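Cytochrome c-552/4 domain-containing protein (Ignicoccus hospitalis KIN4/I, PDB 4QO5) is of unknown function but carries eight c-type hemes at the archaeal membrane, consistent with a role in electron transfer. Local coordinates at residues A36-L39 with K40-M43; H45-P48 with A49-W52; L460-E463 with Y464-L468; K467-V470 with E471-F475. One frame throughout, in Å; residues are numbered along the deposited sequence.

Interaction 1: residues A36-L39 with K40-M43; sequences ADWL and KSKM. With HEC (heme c), chain D.
Lys40 and Ser41 fold back onto Ala36, Asp37 and Trp38 in the turn that carries the chain out of helix 32-39 and on to Met43, an axial ligand of a heme c iron. Backbone bonds set this turn: Lys40 N donates to Asp37 O at 3.0 Å, and Ser41 N reaches Trp38 O, each three residues back. The longer step from Lys40 N to Ala36 O is weak, so the coil is tighter here than an ordinary alpha-helical turn. One side chain adds its own bond. Ser41 OG sits between its backbone N and carbonyl carbon (chi1 71°), which brings it to 2.7 Å from Trp38 O, in the carbonyl plane, while Ser41 N comes from above that plane; a single residue thus grips this oxygen twice. A water bridges Ala36 O and Lys40 NZ, the lysine chain bending in its last two torsions. The polar ends of Trp38 and Asp37 are held elsewhere, by Val77 O and His222 N. Metal binding comes last: Met43 SD meets HEC FE at 2.4 Å, and His114 supplies the other axial ligand. With an alanine in place of Met43, the iron would probably be left with His114 as its sole axial protein ligand. Beside the sulfur, Met43 CE is folded toward the porphyrin by chi3 of -73° and lies 3.3 Å from HEC NA.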
loop_
_atom_site.group_PDB
_atom_site.type_symbol
_atom_site.label_atom_id
_atom_site.label_comp_id
_atom_site.label_asym_id
_atom_site.label_seq_id
_atom_site.Cartn_x
_atom_site.Cartn_y
_atom_site.Cartn_z
ATOM N N ALA A 36 -25.524 -0.793 17.922
ATOM C CA ALA A 36 -24.700 -2.003 17.873
ATOM C C ALA A 36 -23.247 -1.709 18.263
ATOM O O ALA A 36 -22.630 -2.462 18.997
ATOM C CB ALA A 36 -24.760 -2.638 16.494
ATOM N N ASP A 37 -22.719 -0.594 17.772
ATOM C CA ASP A 37 -21.342 -0.196 18.013
ATOM C C ASP A 37 -21.135 0.119 19.508
ATOM O O ASP A 37 -20.202 -0.363 20.139
ATOM C CB ASP A 37 -21.075 1.040 17.160
ATOM C CG ASP A 37 -19.625 1.207 16.791
ATOM O OD1 ASP A 37 -18.859 0.216 16.836
ATOM O OD2 ASP A 37 -19.260 2.343 16.419
ATOM N N TRP A 38 -22.049 0.903 20.075
ATOM C CA TRP A 38 -22.036 1.205 21.508
ATOM C C TRP A 38 -22.129 -0.057 22.369
ATOM O O TRP A 38 -21.440 -0.173 23.388
ATOM C CB TRP A 38 -23.191 2.157 21.847
ATOM C CG TRP A 38 -23.339 2.398 23.331
ATOM C CD1 TRP A 38 -22.569 3.225 24.109
ATOM C CD2 TRP A 38 -24.297 1.791 24.217
ATOM N NE1 TRP A 38 -22.996 3.173 25.419
ATOM C CE2 TRP A 38 -24.048 2.300 25.514
ATOM C CE3 TRP A 38 -25.332 0.864 24.044
ATOM C CZ2 TRP A 38 -24.799 1.916 26.630
ATOM C CZ3 TRP A 38 -26.080 0.487 25.152
ATOM C CH2 TRP A 38 -25.810 1.013 26.427
ATOM N N LEU A 39 -22.965 -1.005 21.954
ATOM C CA LEU A 39 -23.092 -2.286 22.665
ATOM C C LEU A 39 -21.756 -3.048 22.762
ATOM O O LEU A 39 -21.579 -3.896 23.648
ATOM C CB LEU A 39 -24.145 -3.177 21.978
ATOM C CG LEU A 39 -25.610 -2.818 22.233
ATOM C CD1 LEU A 39 -26.513 -3.602 21.276
ATOM C CD2 LEU A 39 -25.984 -3.126 23.670
ATOM N N LYS A 40 -20.824 -2.753 21.856
ATOM C CA LYS A 40 -19.535 -3.461 21.845
ATOM C C LYS A 40 -18.524 -2.798 22.763
ATOM O O LYS A 40 -17.446 -3.351 23.018
ATOM C CB LYS A 40 -18.942 -3.534 20.433
ATOM C CG LYS A 40 -19.780 -4.308 19.427
ATOM C CD LYS A 40 -18.986 -4.540 18.145
ATOM C CE LYS A 40 -19.877 -4.537 16.905
ATOM N NZ LYS A 40 -20.824 -5.688 16.834
ATOM N N SER A 41 -18.847 -1.603 23.241
ATOM C CA SER A 41 -17.918 -0.870 24.112
ATOM C C SER A 41 -17.887 -1.396 25.539
ATOM O O SER A 41 -18.905 -1.805 26.102
ATOM C CB SER A 41 -18.227 0.632 24.150
ATOM O OG SER A 41 -19.413 0.894 24.865
ATOM N N LYS A 42 -16.696 -1.372 26.133
ATOM C CA LYS A 42 -16.576 -1.701 27.543
ATOM C C LYS A 42 -17.447 -0.765 28.379
ATOM O O LYS A 42 -18.014 -1.164 29.387
ATOM C CB LYS A 42 -15.114 -1.605 27.968
ATOM C CG LYS A 42 -14.804 -2.180 29.333
ATOM C CD LYS A 42 -13.276 -2.300 29.475
ATOM C CE LYS A 42 -12.871 -3.218 30.603
ATOM N NZ LYS A 42 -11.382 -3.221 30.782
ATOM N N MET A 43 -17.573 0.478 27.931
ATOM C CA MET A 43 -18.363 1.472 28.663
ATOM C C MET A 43 -19.859 1.166 28.794
ATOM O O MET A 43 -20.516 1.660 29.704
ATOM C CB MET A 43 -18.161 2.848 28.038
ATOM C CG MET A 43 -16.931 3.512 28.610
ATOM S SD MET A 43 -16.595 5.160 27.991
ATOM C CE MET A 43 -16.030 4.813 26.336
HETATM FE FE HEC D . -14.683 6.033 29.156
HETATM C CHA HEC D . -13.504 2.855 29.621
HETATM C CHB HEC D . -12.584 6.409 26.470
HETATM C CHC HEC D . -16.137 8.982 28.507
HETATM C CHD HEC D . -16.458 5.867 32.088
HETATM N NA HEC D . -13.325 4.845 28.207
HETATM C C1A HEC D . -12.987 3.556 28.561
HETATM C C2A HEC D . -12.032 3.049 27.602
HETATM C C3A HEC D . -11.781 4.048 26.736
HETATM C C4A HEC D . -12.585 5.190 27.103
HETATM C CMA HEC D . -10.816 4.026 25.531
HETATM C CAA HEC D . -11.394 1.625 27.643
HETATM C CBA HEC D . -12.143 0.751 26.630
HETATM C CGA HEC D . -11.465 -0.589 26.460
HETATM O O1A HEC D . -10.682 -1.033 27.341
HETATM O O2A HEC D . -11.727 -1.230 25.413
HETATM N NB HEC D . -14.343 7.376 27.827
HETATM C C1B HEC D . -13.523 7.361 26.724
HETATM C C2B HEC D . -13.809 8.482 25.893
HETATM C C3B HEC D . -14.850 9.132 26.469
HETATM C C4B HEC D . -15.185 8.473 27.673
HETATM C CMB HEC D . -13.050 8.738 24.574
HETATM C CAB HEC D . -15.729 10.325 26.100
HETATM C CBB HEC D . -16.001 10.389 24.553
HETATM N NC HEC D . -15.988 7.243 30.131
HETATM C C1C HEC D . -16.520 8.412 29.685
HETATM C C2C HEC D . -17.300 9.027 30.749
HETATM C C3C HEC D . -17.608 7.990 31.567
HETATM C C4C HEC D . -16.640 6.956 31.298
HETATM C CMC HEC D . -18.260 10.189 30.376
HETATM C CAC HEC D . -18.501 7.854 32.841
HETATM C CBC HEC D . -19.772 8.729 32.936
HETATM N ND HEC D . -14.944 4.633 30.596
HETATM C C1D HEC D . -15.745 4.755 31.717
HETATM C C2D HEC D . -15.747 3.534 32.462
HETATM C C3D HEC D . -14.825 2.592 31.715
HETATM C C4D HEC D . -14.349 3.351 30.577
HETATM C CMD HEC D . -16.508 3.218 33.766
HETATM C CAD HEC D . -14.504 1.149 32.148
HETATM C CBD HEC D . -13.198 1.224 32.942
HETATM C CGD HEC D . -12.827 -0.102 33.559
HETATM O O1D HEC D . -11.780 -0.170 34.282
HETATM O O2D HEC D . -13.578 -1.081 33.331
HETATM O O HOH W 1 -23.251 -5.271 18.951
#

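Interaction 2: residues H45-P48 with A49-W52; sequences HVTP and AEAW. With HEC (heme c), chain D.
Thr47 O accepts from Ala51 N at 2.9 Å and Pro48 O from Trp52 N at 3.0 Å, the successive four-residue steps that open helix 48-51. Thr47 itself keeps an extended backbone (psi 156°) at the N-cap, and Pro48 begins the first turn, where a proline's missing N-H costs no helix bond. The side chains of Thr47 and Glu50 then close a capping box. Thr47 OG1 lies between its own N and carbonyl carbon and accepts from Glu50 N at 3.0 Å. In return the extended Glu50 chain swings back so that OE2 takes Thr47 N at 3.1 Å in a nearly straight bond (169°), met from above the carboxylate plane. The two side chains cross as they do this, Glu50 CG passing 3.2 Å from Thr47 OG1. A water also donates to Glu50 OE2 and, weakly, to His45 O. The apolar groups line one part of the heme pocket: Val46 CG1 packs on Ala51 CB and lies 3.6 Å from HEC O2D, and Ala51 CB rests 3.5 Å from the propionate carbon HEC CGD. Pro48 CG lies near the heme's substituent carbons CAC and CMD. Around the contact, His45 NE2 bonds back to Leu39 O of helix 32-39, Trp52 NE1 to Thr63 O in a following loop, and the backbone of Ala49 to Arg73 of helix 70-73.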
loop_
_atom_site.group_PDB
_atom_site.type_symbol
_atom_site.label_atom_id
_atom_site.label_comp_id
_atom_site.label_asym_id
_atom_site.label_seq_id
_atom_site.Cartn_x
_atom_site.Cartn_y
_atom_site.Cartn_z
ATOM N N HIS A 45 -21.006 -1.618 29.616
ATOM C CA HIS A 45 -21.138 -2.767 30.525
ATOM C C HIS A 45 -20.493 -2.573 31.898
ATOM O O HIS A 45 -20.551 -3.458 32.747
ATOM C CB HIS A 45 -20.544 -4.004 29.855
ATOM C CG HIS A 45 -21.146 -4.273 28.517
ATOM N ND1 HIS A 45 -22.316 -4.983 28.363
ATOM C CD2 HIS A 45 -20.783 -3.867 27.276
ATOM C CE1 HIS A 45 -22.637 -5.027 27.082
ATOM N NE2 HIS A 45 -21.724 -4.357 26.402
ATOM N N VAL A 46 -19.883 -1.418 32.111
ATOM C CA VAL A 46 -19.183 -1.152 33.367
ATOM C C VAL A 46 -19.590 0.225 33.899
ATOM O O VAL A 46 -19.604 1.200 33.149
ATOM C CB VAL A 46 -17.658 -1.157 33.177
ATOM C CG1 VAL A 46 -16.931 -0.942 34.531
ATOM C CG2 VAL A 46 -17.182 -2.468 32.506
ATOM N N THR A 47 -19.908 0.308 35.186
ATOM C CA THR A 47 -20.187 1.611 35.805
ATOM C C THR A 47 -18.883 2.182 36.390
ATOM O O THR A 47 -17.939 1.431 36.655
ATOM C CB THR A 47 -21.209 1.493 36.943
ATOM O OG1 THR A 47 -20.584 0.895 38.087
ATOM C CG2 THR A 47 -22.408 0.676 36.530
ATOM N N PRO A 48 -18.810 3.514 36.552
ATOM C CA PRO A 48 -17.632 4.118 37.186
ATOM C C PRO A 48 -17.353 3.552 38.574
ATOM O O PRO A 48 -16.188 3.319 38.916
ATOM C CB PRO A 48 -18.014 5.600 37.262
ATOM C CG PRO A 48 -18.859 5.788 36.016
ATOM C CD PRO A 48 -19.701 4.539 35.969
ATOM N N ALA A 49 -18.401 3.298 39.353
ATOM C CA ALA A 49 -18.214 2.706 40.677
ATOM C C ALA A 49 -17.616 1.289 40.606
ATOM O O ALA A 49 -16.800 0.913 41.450
ATOM C CB ALA A 49 -19.524 2.702 41.451
ATOM N N GLU A 50 -18.028 0.513 39.603
ATOM C CA GLU A 50 -17.449 -0.813 39.373
ATOM C C GLU A 50 -15.998 -0.741 38.918
ATOM O O GLU A 50 -15.163 -1.537 39.358
ATOM C CB GLU A 50 -18.285 -1.598 38.347
ATOM C CG GLU A 50 -19.628 -2.043 38.926
ATOM C CD GLU A 50 -20.631 -2.523 37.882
ATOM O OE1 GLU A 50 -21.691 -3.030 38.313
ATOM O OE2 GLU A 50 -20.375 -2.389 36.655
ATOM N N ALA A 51 -15.693 0.198 38.024
ATOM C CA ALA A 51 -14.319 0.341 37.546
ATOM C C ALA A 51 -13.391 0.711 38.697
ATOM O O ALA A 51 -12.261 0.225 38.773
ATOM C CB ALA A 51 -14.237 1.370 36.452
ATOM N N TRP A 52 -13.869 1.561 39.599
ATOM C CA TRP A 52 -13.049 1.945 40.751
ATOM C C TRP A 52 -12.752 0.810 41.746
ATOM O O TRP A 52 -11.860 0.941 42.585
ATOM C CB TRP A 52 -13.595 3.202 41.460
ATOM C CG TRP A 52 -12.991 4.440 40.864
ATOM C CD1 TRP A 52 -13.581 5.310 39.994
ATOM C CD2 TRP A 52 -11.650 4.902 41.051
ATOM N NE1 TRP A 52 -12.694 6.298 39.642
ATOM C CE2 TRP A 52 -11.498 6.063 40.274
ATOM C CE3 TRP A 52 -10.561 4.439 41.798
ATOM C CZ2 TRP A 52 -10.304 6.776 40.228
ATOM C CZ3 TRP A 52 -9.373 5.148 41.753
ATOM C CH2 TRP A 52 -9.254 6.305 40.974
HETATM FE FE HEC D . -14.683 6.033 29.156
HETATM C CHA HEC D . -13.504 2.855 29.621
HETATM C CHB HEC D . -12.584 6.409 26.470
HETATM C CHC HEC D . -16.137 8.982 28.507
HETATM C CHD HEC D . -16.458 5.867 32.088
HETATM N NA HEC D . -13.325 4.845 28.207
HETATM C C1A HEC D . -12.987 3.556 28.561
HETATM C C2A HEC D . -12.032 3.049 27.602
HETATM C C3A HEC D . -11.781 4.048 26.736
HETATM C C4A HEC D . -12.585 5.190 27.103
HETATM C CMA HEC D . -10.816 4.026 25.531
HETATM C CAA HEC D . -11.394 1.625 27.643
HETATM C CBA HEC D . -12.143 0.751 26.630
HETATM C CGA HEC D . -11.465 -0.589 26.460
HETATM O O1A HEC D . -10.682 -1.033 27.341
HETATM O O2A HEC D . -11.727 -1.230 25.413
HETATM N NB HEC D . -14.343 7.376 27.827
HETATM C C1B HEC D . -13.523 7.361 26.724
HETATM C C2B HEC D . -13.809 8.482 25.893
HETATM C C3B HEC D . -14.850 9.132 26.469
HETATM C C4B HEC D . -15.185 8.473 27.673
HETATM C CMB HEC D . -13.050 8.738 24.574
HETATM C CAB HEC D . -15.729 10.325 26.100
HETATM C CBB HEC D . -16.001 10.389 24.553
HETATM N NC HEC D . -15.988 7.243 30.131
HETATM C C1C HEC D . -16.520 8.412 29.685
HETATM C C2C HEC D . -17.300 9.027 30.749
HETATM C C3C HEC D . -17.608 7.990 31.567
HETATM C C4C HEC D . -16.640 6.956 31.298
HETATM C CMC HEC D . -18.260 10.189 30.376
HETATM C CAC HEC D . -18.501 7.854 32.841
HETATM C CBC HEC D . -19.772 8.729 32.936
HETATM N ND HEC D . -14.944 4.633 30.596
HETATM C C1D HEC D . -15.745 4.755 31.717
HETATM C C2D HEC D . -15.747 3.534 32.462
HETATM C C3D HEC D . -14.825 2.592 31.715
HETATM C C4D HEC D . -14.349 3.351 30.577
HETATM C CMD HEC D . -16.508 3.218 33.766
HETATM C CAD HEC D . -14.504 1.149 32.148
HETATM C CBD HEC D . -13.198 1.224 32.942
HETATM C CGD HEC D . -12.827 -0.102 33.559
HETATM O O1D HEC D . -11.780 -0.170 34.282
HETATM O O2D HEC D . -13.578 -1.081 33.331
HETATM O O HOH W 2 -22.875 -2.791 35.102
#

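Interaction 3: residues L460-E463 with Y464-L468; sequences LFDE and YIEKL. With CA (calcium ion), chain J.
The carboxylates of Asp462 and Glu466 lie side by side and nearly coplanar, 11° apart, with Asp462 OD1 and Glu466 OE1 at 2.9 Å, while the carboxylate of Glu463 stands at 90° to that of Glu466. Each aromatic ring has a leucine over one face: Leu460 CB 3.7 Å above the centre of Phe461, Leu468 CG toward the rim of Tyr464. What draws three acids together is a calcium ion. Asp462 and Glu463 each give one oxygen, OD1 at 2.4 Å and OE2 at 2.5 Å from the calcium; Glu466 is bidentate, with OE1 and OE2 both bound, and a water is a further ligand. The backbone oxygens of His451 and Thr459 complete seven coordinating oxygens. The metal is likely to offset the repulsion of so many negative groups. Glu466 OE1 is used again: Glu463 N, at the N-cap of helix 464-485, donates to it at 2.9 Å from the anti side, 31° out of plane, with a weak bond from Asp462 N, while Glu466 OE2 also accepts from Trp445 NE1. Lys467, bent at its last torsion, puts NZ 2.9 Å from Phe461 O in the carbonyl plane, tying the loop to the first turn. Outside, Phe461 packs on helix 137-147, Leu460 and Ile465 on helix 413-447 and Leu468 on helix 498-520, and the Tyr464 ring stacks on His507 of the second subunit.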
loop_
_atom_site.group_PDB
_atom_site.type_symbol
_atom_site.label_atom_id
_atom_site.label_comp_id
_atom_site.label_asym_id
_atom_site.label_seq_id
_atom_site.Cartn_x
_atom_site.Cartn_y
_atom_site.Cartn_z
ATOM N N LEU A 460 7.742 31.057 -0.839
ATOM C CA LEU A 460 8.797 30.099 -0.530
ATOM C C LEU A 460 8.508 28.743 -1.151
ATOM O O LEU A 460 9.427 27.956 -1.357
ATOM C CB LEU A 460 8.930 29.912 0.980
ATOM C CG LEU A 460 9.424 31.118 1.772
ATOM C CD1 LEU A 460 9.117 30.931 3.252
ATOM C CD2 LEU A 460 10.927 31.273 1.539
ATOM N N PHE A 461 7.231 28.486 -1.453
ATOM C CA PHE A 461 6.763 27.131 -1.707
ATOM C C PHE A 461 5.899 27.015 -2.958
ATOM O O PHE A 461 5.275 25.976 -3.170
ATOM C CB PHE A 461 5.903 26.628 -0.535
ATOM C CG PHE A 461 6.550 26.766 0.813
ATOM C CD1 PHE A 461 7.699 26.053 1.124
ATOM C CD2 PHE A 461 5.982 27.578 1.782
ATOM C CE1 PHE A 461 8.284 26.175 2.367
ATOM C CE2 PHE A 461 6.556 27.705 3.018
ATOM C CZ PHE A 461 7.708 26.999 3.319
ATOM N N ASP A 462 5.855 28.064 -3.773
ATOM C CA ASP A 462 4.833 28.148 -4.813
ATOM C C ASP A 462 5.295 27.788 -6.222
ATOM O O ASP A 462 4.496 27.800 -7.157
ATOM C CB ASP A 462 4.147 29.526 -4.803
ATOM C CG ASP A 462 5.109 30.671 -5.076
ATOM O OD1 ASP A 462 6.324 30.422 -5.191
ATOM O OD2 ASP A 462 4.643 31.835 -5.141
ATOM N N GLU A 463 6.570 27.457 -6.377
ATOM C CA GLU A 463 7.082 27.079 -7.685
ATOM C C GLU A 463 7.688 25.677 -7.672
ATOM O O GLU A 463 7.995 25.134 -6.615
ATOM C CB GLU A 463 8.110 28.093 -8.188
ATOM C CG GLU A 463 7.559 29.475 -8.416
ATOM C CD GLU A 463 8.665 30.502 -8.610
ATOM O OE1 GLU A 463 9.102 30.697 -9.763
ATOM O OE2 GLU A 463 9.101 31.104 -7.606
ATOM N N TYR A 464 7.849 25.105 -8.857
ATOM C CA TYR A 464 8.247 23.705 -8.993
ATOM C C TYR A 464 9.573 23.356 -8.313
ATOM O O TYR A 464 9.632 22.404 -7.543
ATOM C CB TYR A 464 8.261 23.282 -10.469
ATOM C CG TYR A 464 8.557 21.814 -10.666
ATOM C CD1 TYR A 464 7.669 20.843 -10.218
ATOM C CD2 TYR A 464 9.730 21.396 -11.281
ATOM C CE1 TYR A 464 7.938 19.499 -10.383
ATOM C CE2 TYR A 464 10.007 20.050 -11.449
ATOM C CZ TYR A 464 9.101 19.107 -10.998
ATOM O OH TYR A 464 9.349 17.764 -11.168
ATOM N N ILE A 465 10.632 24.110 -8.583
ATOM C CA ILE A 465 11.915 23.808 -7.939
ATOM C C ILE A 465 11.843 23.969 -6.412
ATOM O O ILE A 465 12.550 23.281 -5.673
ATOM C CB ILE A 465 13.099 24.626 -8.525
ATOM C CG1 ILE A 465 14.434 23.998 -8.088
ATOM C CG2 ILE A 465 13.003 26.093 -8.127
ATOM C CD1 ILE A 465 15.635 24.440 -8.882
ATOM N N GLU A 466 10.966 24.856 -5.939
ATOM C CA GLU A 466 10.782 25.038 -4.502
ATOM C C GLU A 466 10.085 23.812 -3.906
ATOM O O GLU A 466 10.395 23.374 -2.800
ATOM C CB GLU A 466 9.999 26.333 -4.227
ATOM C CG GLU A 466 10.794 27.587 -4.609
ATOM C CD GLU A 466 9.946 28.835 -4.821
ATOM O OE1 GLU A 466 8.702 28.731 -4.890
ATOM O OE2 GLU A 466 10.543 29.926 -4.937
ATOM N N LYS A 467 9.164 23.225 -4.661
ATOM C CA LYS A 467 8.488 22.022 -4.188
ATOM C C LYS A 467 9.435 20.816 -4.178
ATOM O O LYS A 467 9.293 19.912 -3.353
ATOM C CB LYS A 467 7.228 21.752 -5.022
ATOM C CG LYS A 467 6.106 22.797 -4.764
ATOM C CD LYS A 467 5.013 22.662 -5.814
ATOM C CE LYS A 467 4.164 23.922 -5.932
ATOM N NZ LYS A 467 3.458 24.228 -4.663
ATOM N N LEU A 468 10.396 20.803 -5.094
ATOM C CA LEU A 468 11.425 19.764 -5.078
ATOM C C LEU A 468 12.240 19.878 -3.795
ATOM O O LEU A 468 12.554 18.879 -3.156
ATOM C CB LEU A 468 12.332 19.878 -6.302
ATOM C CG LEU A 468 11.664 19.569 -7.646
ATOM C CD1 LEU A 468 12.688 19.676 -8.772
ATOM C CD2 LEU A 468 11.045 18.179 -7.621
HETATM CA CA CA J . 8.576 31.221 -5.211
HETATM O O HOH W 3 7.137 33.017 -5.800
#

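Interaction 4: residues K467-V470 with E471-F475; sequences KLWV and ESWLF
The Trp473 side chain turns back along its own helix, its edge against Trp469 and one face on Val470. From CB, a chi1 of 43° places CG between the backbone N and the carbonyl carbon, and so turns the indole toward the preceding turn; CG is 3.6 Å from Val470 O, which lies over one face of the ring. CD1 comes next, 3.2 Å from Trp469 O. NE1 lies 3.3 Å above the plane of Trp469, over its centre. The pair is a T-shaped (edge-to-face) stack, Trp473 giving the edge and Trp469 the face, with five-membered centroids 4.7 Å apart and planes at 71°. Val470 CA makes a CH-pi contact over the face of the five-membered ring of Trp473, 4.0 Å from its centroid, and further on, CZ2 of the six-membered ring meets Val470 CG2 and Trp469 CH2. The backbone beneath belongs to helix 464-485, which carries a wider pi-type turn at 472-475. Val470 O takes Leu474 N at 2.7 Å and, weakly, Trp473 N, while Val470 CG1 lies alongside Leu474 CD2. Ser472 OG, which also bonds Thr437 of helix 413-447, is 2.5 Å from Trp469 O, on a lone pair in the carbonyl plane. Trp469 NE1 is bonded to Thr438 OG1 on that same helix. With an alanine in place of Trp469, Trp473 would probably lose the face that its NE1 rests against and Thr438 its indole partner. Glu471 OE2 extends from the helix to Tyr499 and Lys503 of the second subunit.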
loop_
_atom_site.group_PDB
_atom_site.type_symbol
_atom_site.label_atom_id
_atom_site.label_comp_id
_atom_site.label_asym_id
_atom_site.label_seq_id
_atom_site.Cartn_x
_atom_site.Cartn_y
_atom_site.Cartn_z
ATOM N N LYS A 467 9.164 23.225 -4.661
ATOM C CA LYS A 467 8.488 22.022 -4.188
ATOM C C LYS A 467 9.435 20.816 -4.178
ATOM O O LYS A 467 9.293 19.912 -3.353
ATOM C CB LYS A 467 7.228 21.752 -5.022
ATOM C CG LYS A 467 6.106 22.797 -4.764
ATOM C CD LYS A 467 5.013 22.662 -5.814
ATOM C CE LYS A 467 4.164 23.922 -5.932
ATOM N NZ LYS A 467 3.458 24.228 -4.663
ATOM N N LEU A 468 10.396 20.803 -5.094
ATOM C CA LEU A 468 11.425 19.764 -5.078
ATOM C C LEU A 468 12.240 19.878 -3.795
ATOM O O LEU A 468 12.554 18.879 -3.156
ATOM C CB LEU A 468 12.332 19.878 -6.302
ATOM C CG LEU A 468 11.664 19.569 -7.646
ATOM C CD1 LEU A 468 12.688 19.676 -8.772
ATOM C CD2 LEU A 468 11.045 18.179 -7.621
ATOM N N TRP A 469 12.567 21.105 -3.407
ATOM C CA TRP A 469 13.277 21.322 -2.158
ATOM C C TRP A 469 12.440 20.832 -0.970
ATOM O O TRP A 469 12.943 20.115 -0.109
ATOM C CB TRP A 469 13.636 22.791 -2.021
ATOM C CG TRP A 469 14.031 23.215 -0.628
ATOM C CD1 TRP A 469 15.186 22.876 0.053
ATOM C CD2 TRP A 469 13.286 24.071 0.240
ATOM N NE1 TRP A 469 15.180 23.475 1.296
ATOM C CE2 TRP A 469 14.030 24.213 1.432
ATOM C CE3 TRP A 469 12.054 24.739 0.126
ATOM C CZ2 TRP A 469 13.588 25.002 2.504
ATOM C CZ3 TRP A 469 11.619 25.518 1.186
ATOM C CH2 TRP A 469 12.389 25.643 2.362
ATOM N N VAL A 470 11.163 21.207 -0.938
ATOM C CA VAL A 470 10.259 20.737 0.114
ATOM C C VAL A 470 10.292 19.212 0.264
ATOM O O VAL A 470 10.448 18.699 1.375
ATOM C CB VAL A 470 8.796 21.232 -0.093
ATOM C CG1 VAL A 470 7.851 20.537 0.885
ATOM C CG2 VAL A 470 8.713 22.746 0.084
ATOM N N GLU A 471 10.193 18.494 -0.857
ATOM C CA GLU A 471 10.161 17.037 -0.820
ATOM C C GLU A 471 11.441 16.436 -0.245
ATOM O O GLU A 471 11.403 15.389 0.393
ATOM C CB GLU A 471 9.869 16.463 -2.208
ATOM C CG GLU A 471 8.526 16.934 -2.715
ATOM C CD GLU A 471 8.164 16.395 -4.079
ATOM O OE1 GLU A 471 8.893 15.526 -4.606
ATOM O OE2 GLU A 471 7.137 16.853 -4.624
ATOM N N SER A 472 12.565 17.114 -0.458
ATOM C CA SER A 472 13.844 16.604 0.021
ATOM C C SER A 472 13.796 16.390 1.534
ATOM O O SER A 472 14.286 15.375 2.033
ATOM C CB SER A 472 14.998 17.530 -0.384
ATOM O OG SER A 472 15.020 18.731 0.375
ATOM N N TRP A 473 13.175 17.321 2.264
ATOM C CA TRP A 473 12.976 17.107 3.693
ATOM C C TRP A 473 11.635 16.470 4.053
ATOM O O TRP A 473 11.607 15.452 4.754
ATOM C CB TRP A 473 13.242 18.371 4.536
ATOM C CG TRP A 473 12.703 19.664 3.998
ATOM C CD1 TRP A 473 13.304 20.493 3.092
ATOM C CD2 TRP A 473 11.476 20.311 4.381
ATOM N NE1 TRP A 473 12.512 21.601 2.866
ATOM C CE2 TRP A 473 11.390 21.513 3.646
ATOM C CE3 TRP A 473 10.441 19.982 5.260
ATOM C CZ2 TRP A 473 10.309 22.390 3.766
ATOM C CZ3 TRP A 473 9.356 20.856 5.375
ATOM C CH2 TRP A 473 9.305 22.044 4.630
ATOM N N LEU A 474 10.532 17.053 3.571
ATOM C CA LEU A 474 9.197 16.589 3.939
ATOM C C LEU A 474 8.895 15.142 3.556
ATOM O O LEU A 474 8.145 14.450 4.258
ATOM C CB LEU A 474 8.123 17.513 3.331
ATOM C CG LEU A 474 6.672 17.257 3.707
ATOM C CD1 LEU A 474 6.455 17.549 5.182
ATOM C CD2 LEU A 474 5.745 18.117 2.845
ATOM N N PHE A 475 9.436 14.685 2.438
ATOM C CA PHE A 475 9.189 13.303 2.021
ATOM C C PHE A 475 10.403 12.410 2.289
ATOM O O PHE A 475 10.316 11.429 3.018
ATOM C CB PHE A 475 8.847 13.197 0.526
ATOM C CG PHE A 475 7.548 13.859 0.121
ATOM C CD1 PHE A 475 6.703 14.424 1.054
ATOM C CD2 PHE A 475 7.188 13.893 -1.224
ATOM C CE1 PHE A 475 5.512 15.022 0.660
ATOM C CE2 PHE A 475 6.004 14.485 -1.624
ATOM C CZ PHE A 475 5.169 15.051 -0.677
#

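In the fold
Interactions 1 and 2 follow one another in the chain, joined by the Leu39 O to His45 NE2 bond, and both touch the same heme c: the first gives the iron one of its two axial ligands, the second packs on one propionate and the neighbouring methyl. Interactions 3 and 4 share Lys467 and Leu468 on helix 464-485, where Phe461 of the one packs on Trp469 and Val470 of the other. The two pairs lie on opposite sides of the chain's centre. Interaction 2 is partly buried and built on capping; the other three are buried. Calcium and acids dominate 460-468, aromatic rings 467-475. Interactions 1, 3 and 4, unlike 2, also border the second subunit.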